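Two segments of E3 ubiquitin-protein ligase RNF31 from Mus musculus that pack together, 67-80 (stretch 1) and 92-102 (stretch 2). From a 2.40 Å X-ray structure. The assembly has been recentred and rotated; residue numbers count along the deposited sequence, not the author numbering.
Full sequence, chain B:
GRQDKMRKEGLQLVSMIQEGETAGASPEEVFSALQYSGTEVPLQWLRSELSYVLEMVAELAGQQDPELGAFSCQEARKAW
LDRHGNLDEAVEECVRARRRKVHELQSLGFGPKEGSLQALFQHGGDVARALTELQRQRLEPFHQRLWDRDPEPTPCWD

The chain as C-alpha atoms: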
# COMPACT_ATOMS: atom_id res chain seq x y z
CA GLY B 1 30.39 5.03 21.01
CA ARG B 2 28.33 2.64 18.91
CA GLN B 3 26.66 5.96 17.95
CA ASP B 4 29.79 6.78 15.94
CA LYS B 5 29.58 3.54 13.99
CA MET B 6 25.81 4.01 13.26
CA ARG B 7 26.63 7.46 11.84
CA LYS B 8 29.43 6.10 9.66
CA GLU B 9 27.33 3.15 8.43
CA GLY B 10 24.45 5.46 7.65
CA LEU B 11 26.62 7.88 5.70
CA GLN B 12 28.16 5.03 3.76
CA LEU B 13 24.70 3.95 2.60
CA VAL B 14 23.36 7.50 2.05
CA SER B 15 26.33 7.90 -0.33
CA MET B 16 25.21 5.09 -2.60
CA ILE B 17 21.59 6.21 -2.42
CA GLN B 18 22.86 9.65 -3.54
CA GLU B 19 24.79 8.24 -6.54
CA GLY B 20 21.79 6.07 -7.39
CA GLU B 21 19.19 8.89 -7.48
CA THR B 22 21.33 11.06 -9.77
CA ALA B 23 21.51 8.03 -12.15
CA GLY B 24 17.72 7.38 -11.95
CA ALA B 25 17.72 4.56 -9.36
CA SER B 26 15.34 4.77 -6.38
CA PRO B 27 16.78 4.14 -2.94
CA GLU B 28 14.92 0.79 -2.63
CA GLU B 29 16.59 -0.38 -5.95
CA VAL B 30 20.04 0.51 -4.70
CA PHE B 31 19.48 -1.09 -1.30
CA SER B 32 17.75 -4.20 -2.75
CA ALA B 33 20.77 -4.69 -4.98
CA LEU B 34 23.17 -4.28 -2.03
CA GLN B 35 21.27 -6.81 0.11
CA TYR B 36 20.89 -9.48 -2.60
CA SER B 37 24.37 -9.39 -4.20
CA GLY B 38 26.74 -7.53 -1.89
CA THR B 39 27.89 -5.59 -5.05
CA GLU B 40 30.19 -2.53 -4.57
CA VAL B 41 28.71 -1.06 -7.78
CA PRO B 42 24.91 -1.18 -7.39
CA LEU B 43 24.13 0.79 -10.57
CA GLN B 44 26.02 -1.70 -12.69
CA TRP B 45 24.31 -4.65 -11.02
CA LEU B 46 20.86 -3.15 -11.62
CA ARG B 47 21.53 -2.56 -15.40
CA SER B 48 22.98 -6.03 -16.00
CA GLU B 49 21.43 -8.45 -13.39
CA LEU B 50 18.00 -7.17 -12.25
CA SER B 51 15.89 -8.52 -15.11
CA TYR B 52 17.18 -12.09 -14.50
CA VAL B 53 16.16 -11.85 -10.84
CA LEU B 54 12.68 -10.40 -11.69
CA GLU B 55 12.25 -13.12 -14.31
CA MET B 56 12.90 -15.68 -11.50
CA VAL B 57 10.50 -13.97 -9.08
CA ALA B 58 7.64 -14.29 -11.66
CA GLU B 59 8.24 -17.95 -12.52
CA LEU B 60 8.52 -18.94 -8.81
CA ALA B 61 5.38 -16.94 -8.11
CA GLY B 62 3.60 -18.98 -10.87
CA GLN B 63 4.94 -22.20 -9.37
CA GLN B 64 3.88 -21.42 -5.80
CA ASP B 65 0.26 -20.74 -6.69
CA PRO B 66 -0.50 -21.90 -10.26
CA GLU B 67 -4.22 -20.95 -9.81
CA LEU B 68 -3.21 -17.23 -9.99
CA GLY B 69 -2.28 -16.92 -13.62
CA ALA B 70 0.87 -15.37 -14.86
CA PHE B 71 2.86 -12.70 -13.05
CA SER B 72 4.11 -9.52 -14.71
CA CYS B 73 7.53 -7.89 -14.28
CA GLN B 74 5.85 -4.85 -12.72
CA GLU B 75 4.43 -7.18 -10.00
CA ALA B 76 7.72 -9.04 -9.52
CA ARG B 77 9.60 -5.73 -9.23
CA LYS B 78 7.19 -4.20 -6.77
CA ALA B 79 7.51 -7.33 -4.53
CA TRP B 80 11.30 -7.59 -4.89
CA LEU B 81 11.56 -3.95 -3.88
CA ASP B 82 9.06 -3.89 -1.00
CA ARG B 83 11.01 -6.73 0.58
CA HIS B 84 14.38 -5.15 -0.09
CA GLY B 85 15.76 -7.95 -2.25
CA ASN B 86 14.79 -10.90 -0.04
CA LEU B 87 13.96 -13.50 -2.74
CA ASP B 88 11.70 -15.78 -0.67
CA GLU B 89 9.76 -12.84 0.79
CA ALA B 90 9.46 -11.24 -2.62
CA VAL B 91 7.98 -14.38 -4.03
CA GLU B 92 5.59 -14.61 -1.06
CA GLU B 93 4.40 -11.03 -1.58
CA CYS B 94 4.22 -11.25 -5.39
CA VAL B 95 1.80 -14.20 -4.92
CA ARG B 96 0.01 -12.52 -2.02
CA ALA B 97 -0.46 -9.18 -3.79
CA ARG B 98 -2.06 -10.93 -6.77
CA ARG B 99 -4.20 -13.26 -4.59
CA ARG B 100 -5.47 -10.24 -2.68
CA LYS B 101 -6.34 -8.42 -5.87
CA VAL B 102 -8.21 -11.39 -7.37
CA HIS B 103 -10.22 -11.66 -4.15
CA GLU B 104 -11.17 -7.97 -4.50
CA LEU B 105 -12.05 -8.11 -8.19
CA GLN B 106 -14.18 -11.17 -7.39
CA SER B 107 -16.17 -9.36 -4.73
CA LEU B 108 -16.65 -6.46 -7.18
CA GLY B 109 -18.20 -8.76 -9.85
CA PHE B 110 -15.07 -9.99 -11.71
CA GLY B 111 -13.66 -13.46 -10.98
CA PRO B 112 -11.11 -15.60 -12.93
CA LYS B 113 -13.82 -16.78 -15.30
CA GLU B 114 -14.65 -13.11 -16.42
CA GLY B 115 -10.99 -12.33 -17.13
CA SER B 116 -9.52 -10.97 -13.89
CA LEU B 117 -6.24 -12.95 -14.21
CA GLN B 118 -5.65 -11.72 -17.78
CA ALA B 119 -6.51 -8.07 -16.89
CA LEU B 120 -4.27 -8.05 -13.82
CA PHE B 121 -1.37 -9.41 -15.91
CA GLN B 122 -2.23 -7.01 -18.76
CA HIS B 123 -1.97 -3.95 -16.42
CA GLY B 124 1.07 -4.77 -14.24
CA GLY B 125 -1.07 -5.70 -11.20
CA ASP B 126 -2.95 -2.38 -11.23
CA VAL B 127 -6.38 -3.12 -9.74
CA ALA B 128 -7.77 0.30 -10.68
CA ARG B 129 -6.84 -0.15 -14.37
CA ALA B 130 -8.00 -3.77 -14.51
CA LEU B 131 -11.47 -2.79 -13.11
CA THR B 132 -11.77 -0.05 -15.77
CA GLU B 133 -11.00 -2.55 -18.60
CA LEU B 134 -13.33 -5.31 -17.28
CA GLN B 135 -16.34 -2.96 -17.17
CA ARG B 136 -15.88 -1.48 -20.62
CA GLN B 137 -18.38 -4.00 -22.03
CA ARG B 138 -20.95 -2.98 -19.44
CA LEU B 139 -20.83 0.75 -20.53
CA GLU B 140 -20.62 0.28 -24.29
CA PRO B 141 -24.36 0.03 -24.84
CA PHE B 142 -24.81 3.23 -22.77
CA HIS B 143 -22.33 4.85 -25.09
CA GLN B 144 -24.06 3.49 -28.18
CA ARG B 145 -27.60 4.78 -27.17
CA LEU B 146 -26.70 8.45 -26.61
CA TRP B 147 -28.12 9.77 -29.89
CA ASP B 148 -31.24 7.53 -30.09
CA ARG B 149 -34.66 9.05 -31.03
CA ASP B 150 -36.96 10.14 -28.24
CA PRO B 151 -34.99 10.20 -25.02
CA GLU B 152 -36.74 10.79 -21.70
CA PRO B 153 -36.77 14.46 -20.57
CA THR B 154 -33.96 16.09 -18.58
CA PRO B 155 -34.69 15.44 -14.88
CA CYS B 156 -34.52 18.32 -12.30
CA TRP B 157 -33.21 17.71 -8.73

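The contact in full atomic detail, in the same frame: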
# COMPACT_ATOMS: atom_id res chain seq x y z
N GLU B 67 -2.86 -21.49 -9.63
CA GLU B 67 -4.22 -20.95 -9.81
C GLU B 67 -4.26 -19.44 -10.19
O GLU B 67 -5.29 -18.96 -10.67
CB GLU B 67 -5.11 -21.11 -8.54
CG GLU B 67 -5.09 -22.42 -7.75
CD GLU B 67 -5.77 -23.59 -8.46
OE1 GLU B 67 -5.60 -23.74 -9.69
OE2 GLU B 67 -6.46 -24.37 -7.76
N LEU B 68 -3.18 -18.70 -9.97
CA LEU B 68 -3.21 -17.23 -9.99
C LEU B 68 -2.80 -16.61 -11.31
O LEU B 68 -2.65 -15.38 -11.42
CB LEU B 68 -2.35 -16.70 -8.85
CG LEU B 68 -3.00 -16.95 -7.49
CD1 LEU B 68 -2.11 -16.46 -6.36
CD2 LEU B 68 -4.38 -16.30 -7.43
N GLY B 69 -2.62 -17.44 -12.32
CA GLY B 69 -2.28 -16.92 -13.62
C GLY B 69 -0.84 -16.52 -13.59
O GLY B 69 -0.07 -16.94 -12.73
N ALA B 70 -0.49 -15.67 -14.54
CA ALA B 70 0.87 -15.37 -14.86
C ALA B 70 1.18 -14.02 -14.26
O ALA B 70 0.38 -13.09 -14.37
CB ALA B 70 1.05 -15.33 -16.38
N PHE B 71 2.37 -13.90 -13.71
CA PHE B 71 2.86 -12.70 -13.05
C PHE B 71 3.66 -11.84 -14.01
O PHE B 71 4.46 -12.35 -14.81
CB PHE B 71 3.67 -13.09 -11.80
CG PHE B 71 2.84 -13.86 -10.78
CD1 PHE B 71 2.66 -15.23 -10.89
CD2 PHE B 71 2.20 -13.18 -9.74
CE1 PHE B 71 1.86 -15.93 -9.99
CE2 PHE B 71 1.39 -13.86 -8.83
CZ PHE B 71 1.22 -15.24 -8.96
N SER B 72 3.42 -10.52 -13.92
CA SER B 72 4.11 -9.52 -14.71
C SER B 72 5.37 -9.05 -14.01
O SER B 72 5.48 -9.18 -12.80
CB SER B 72 3.21 -8.31 -14.95
OG SER B 72 2.76 -7.76 -13.73
N CYS B 73 6.28 -8.47 -14.78
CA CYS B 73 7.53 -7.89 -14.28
C CYS B 73 7.22 -6.77 -13.35
O CYS B 73 7.90 -6.60 -12.39
CB CYS B 73 8.40 -7.32 -15.43
SG CYS B 73 8.63 -8.42 -16.87
N GLN B 74 6.19 -5.98 -13.61
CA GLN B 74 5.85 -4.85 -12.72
C GLN B 74 5.47 -5.41 -11.33
O GLN B 74 5.88 -4.89 -10.34
CB GLN B 74 4.75 -3.93 -13.28
CG GLN B 74 5.08 -3.27 -14.63
CD GLN B 74 5.07 -4.22 -15.87
OE1 GLN B 74 4.01 -4.72 -16.31
NE2 GLN B 74 6.26 -4.47 -16.43
N GLU B 75 4.74 -6.52 -11.28
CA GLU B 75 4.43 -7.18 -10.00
C GLU B 75 5.62 -7.83 -9.30
O GLU B 75 5.72 -7.79 -8.07
CB GLU B 75 3.34 -8.20 -10.18
CG GLU B 75 2.00 -7.53 -10.43
CD GLU B 75 0.98 -8.53 -10.87
OE1 GLU B 75 1.21 -9.15 -11.95
OE2 GLU B 75 0.01 -8.72 -10.11
N ALA B 76 6.53 -8.41 -10.08
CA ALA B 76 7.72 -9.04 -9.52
C ALA B 76 8.58 -7.97 -8.89
O ALA B 76 9.07 -8.18 -7.78
CB ALA B 76 8.50 -9.78 -10.61
N ARG B 77 8.75 -6.85 -9.61
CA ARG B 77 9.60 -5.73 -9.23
C ARG B 77 9.10 -5.12 -7.95
O ARG B 77 9.86 -4.88 -7.01
CB ARG B 77 9.63 -4.64 -10.34
CG ARG B 77 10.50 -3.41 -10.08
CD ARG B 77 10.46 -2.36 -11.21
NE ARG B 77 11.23 -1.13 -10.88
CZ ARG B 77 10.77 -0.02 -10.26
NH1 ARG B 77 9.49 0.11 -9.88
NH2 ARG B 77 11.59 1.02 -10.01
N LYS B 78 7.80 -4.85 -7.92
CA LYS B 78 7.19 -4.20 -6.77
C LYS B 78 7.44 -5.07 -5.51
O LYS B 78 7.86 -4.56 -4.49
CB LYS B 78 5.72 -3.97 -7.06
CG LYS B 78 4.94 -3.20 -6.01
CD LYS B 78 3.60 -2.65 -6.55
CE LYS B 78 2.86 -3.50 -7.62
NZ LYS B 78 2.32 -4.85 -7.22
N ALA B 79 7.28 -6.39 -5.65
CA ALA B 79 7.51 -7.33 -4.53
C ALA B 79 8.99 -7.43 -4.11
O ALA B 79 9.33 -7.30 -2.95
CB ALA B 79 6.95 -8.71 -4.87
N TRP B 80 9.85 -7.67 -5.08
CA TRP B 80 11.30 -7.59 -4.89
C TRP B 80 11.70 -6.35 -4.09
O TRP B 80 12.41 -6.41 -3.10
CB TRP B 80 11.97 -7.65 -6.26
CG TRP B 80 13.37 -7.15 -6.33
CD1 TRP B 80 13.81 -5.90 -6.75
CD2 TRP B 80 14.51 -7.88 -6.01
NE1 TRP B 80 15.19 -5.82 -6.68
CE2 TRP B 80 15.64 -7.03 -6.23
CE3 TRP B 80 14.70 -9.17 -5.57
CZ2 TRP B 80 16.89 -7.43 -6.01
CZ3 TRP B 80 15.92 -9.57 -5.36
CH2 TRP B 80 17.02 -8.71 -5.57
N GLU B 92 6.77 -14.53 -1.93
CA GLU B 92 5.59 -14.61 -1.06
C GLU B 92 4.66 -13.47 -1.36
O GLU B 92 3.47 -13.70 -1.57
CB GLU B 92 5.97 -14.52 0.46
CG GLU B 92 6.03 -15.81 1.30
CD GLU B 92 6.90 -15.68 2.59
OE1 GLU B 92 7.13 -14.57 3.16
OE2 GLU B 92 7.41 -16.72 3.06
N GLU B 93 5.20 -12.24 -1.35
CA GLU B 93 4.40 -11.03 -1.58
C GLU B 93 3.90 -10.89 -3.00
O GLU B 93 2.85 -10.30 -3.22
CB GLU B 93 5.15 -9.73 -1.18
CG GLU B 93 5.42 -9.62 0.32
CD GLU B 93 4.21 -9.99 1.22
OE1 GLU B 93 3.17 -9.32 1.11
OE2 GLU B 93 4.28 -10.92 2.05
N CYS B 94 4.68 -11.33 -3.99
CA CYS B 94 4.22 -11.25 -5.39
C CYS B 94 2.90 -12.06 -5.57
O CYS B 94 1.88 -11.58 -6.11
CB CYS B 94 5.33 -11.72 -6.30
SG CYS B 94 4.94 -11.66 -8.04
N VAL B 95 2.93 -13.27 -5.02
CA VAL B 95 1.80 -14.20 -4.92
C VAL B 95 0.66 -13.62 -4.10
O VAL B 95 -0.51 -13.67 -4.52
CB VAL B 95 2.28 -15.51 -4.25
CG1 VAL B 95 1.12 -16.41 -3.78
CG2 VAL B 95 3.21 -16.26 -5.19
N ARG B 96 1.00 -13.09 -2.93
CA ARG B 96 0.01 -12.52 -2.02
C ARG B 96 -0.67 -11.28 -2.57
O ARG B 96 -1.88 -11.17 -2.52
CB ARG B 96 0.65 -12.23 -0.66
CG ARG B 96 0.93 -13.52 0.11
CD ARG B 96 1.92 -13.27 1.21
NE ARG B 96 2.19 -14.47 1.96
CZ ARG B 96 2.82 -14.54 3.13
NH1 ARG B 96 3.27 -13.46 3.75
NH2 ARG B 96 2.97 -15.71 3.71
N ALA B 97 0.11 -10.35 -3.10
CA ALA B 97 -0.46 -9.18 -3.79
C ALA B 97 -1.48 -9.56 -4.86
O ALA B 97 -2.55 -8.99 -4.89
CB ALA B 97 0.61 -8.26 -4.39
N ARG B 98 -1.16 -10.54 -5.70
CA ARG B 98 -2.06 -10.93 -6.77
C ARG B 98 -3.28 -11.68 -6.26
O ARG B 98 -4.37 -11.46 -6.76
CB ARG B 98 -1.33 -11.81 -7.76
CG ARG B 98 -2.20 -12.27 -8.91
CD ARG B 98 -2.38 -11.21 -10.01
NE ARG B 98 -2.51 -12.06 -11.16
CZ ARG B 98 -1.71 -12.15 -12.21
NH1 ARG B 98 -0.75 -11.28 -12.51
NH2 ARG B 98 -2.00 -13.11 -13.06
N ARG B 99 -3.09 -12.62 -5.32
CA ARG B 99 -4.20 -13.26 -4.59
C ARG B 99 -5.18 -12.26 -3.99
O ARG B 99 -6.39 -12.43 -4.11
CB ARG B 99 -3.70 -14.20 -3.48
CG ARG B 99 -4.75 -15.19 -3.03
CD ARG B 99 -4.32 -16.02 -1.83
NE ARG B 99 -3.32 -16.99 -2.23
CZ ARG B 99 -2.12 -17.19 -1.66
NH1 ARG B 99 -1.70 -16.49 -0.60
NH2 ARG B 99 -1.33 -18.11 -2.17
N ARG B 100 -4.65 -11.24 -3.34
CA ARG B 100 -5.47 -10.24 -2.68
C ARG B 100 -6.29 -9.46 -3.70
O ARG B 100 -7.46 -9.07 -3.46
CB ARG B 100 -4.56 -9.33 -1.84
CG ARG B 100 -5.26 -8.21 -1.08
CD ARG B 100 -4.33 -7.36 -0.22
NE ARG B 100 -3.12 -6.91 -0.90
CZ ARG B 100 -3.05 -5.91 -1.80
NH1 ARG B 100 -4.14 -5.23 -2.21
NH2 ARG B 100 -1.86 -5.60 -2.32
N LYS B 101 -5.68 -9.21 -4.85
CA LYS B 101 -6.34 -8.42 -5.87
C LYS B 101 -7.42 -9.22 -6.59
O LYS B 101 -8.44 -8.68 -6.93
CB LYS B 101 -5.33 -7.82 -6.82
CG LYS B 101 -4.50 -6.76 -6.14
CD LYS B 101 -3.35 -6.30 -7.00
CE LYS B 101 -2.27 -5.56 -6.22
NZ LYS B 101 -1.05 -5.49 -7.07
N VAL B 102 -7.22 -10.52 -6.78
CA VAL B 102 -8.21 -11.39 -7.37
C VAL B 102 -9.42 -11.55 -6.45
O VAL B 102 -10.57 -11.58 -6.91
CB VAL B 102 -7.59 -12.76 -7.76
CG1 VAL B 102 -8.64 -13.88 -7.93
CG2 VAL B 102 -6.73 -12.57 -9.02

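This is a helix packed against a loop and the first turns of the helix that follows it, a mixed contact in which an apolar patch lies beside one buried arginine, Arg 98, whose guanidinium binds two loop carbonyls, Leu 68 O and Ala 70 O.

Stretch 2 is helical throughout, while stretch 1 runs as an irregular segment into a helix beginning at Cys 73. The two helix axes approach to 8.4 Å with 122° between their N-to-C directions, so they cross steeply rather than lying alongside each other. Small residues permit the closest point: the CA atoms of Ala 79 and Cys 94 are 5.2 Å apart, and Ala 79 CB sits 3.7 Å from Cys 94 CB and 3.6 Å from Cys 94 N, a methyl group resting directly on the opposing backbone.

One helical turn after Cys 94, Arg 98 also points toward stretch 1. Its NH2 donates to Ala 70 O at 2.7 Å and its NH1 to the same Ala 70 O at 2.8 Å, so one carbonyl receives both ends of the fork near the guanidinium plane. A weak hydrogen bond runs from Arg 98 NH2 to Leu 68 O at 2.9 Å. Between these carbonyls lies Gly 69, with a positive phi of 76° that favours glycine; an ideal CB there would come within 3.0 Å of Arg 98 NH2, so the absence of a side chain leaves that space to the arginine.

The buried charge is answered by Glu 75, whose OE1 forms a salt bridge with Arg 98 NH1 at 2.9 Å, although the hydrogen bond within it is weak in angle. The carboxylate is held in place from its own side: Ser 72 OG donates to Glu 75 OE1 at 2.7 Å and Ser 72 N to Glu 75 OE1 at 3.3 Å. In return, Ser 72 OG accepts a weak bond from Glu 75 N at 3.4 Å, capping the helix. Glu 75 thus serves both the cap, through its N, and the salt bridge, through OE1.

Apolar contacts lie beside this polar centre. Phe 71 CD2 comes within 3.6 Å of Cys 94 SG and Phe 71 CE2 within 3.6 Å of Arg 98 CB, with Cys 94 SG approaching obliquely. Leu 68 extends the packing along the helix, its CD1 lying 4.1 Å from Val 95 CG1 and 4.0 Å from Arg 99 CB.

Lys 78 NZ lies 3.4 Å from Lys 101 NZ, a like-charge approach that adds no bond; Lys 101 NZ is hydrogen-bonded elsewhere in the structure. The rule to read here is that a buried arginine is paid for by loop carbonyls and by a carboxylate itself held by the capping serine.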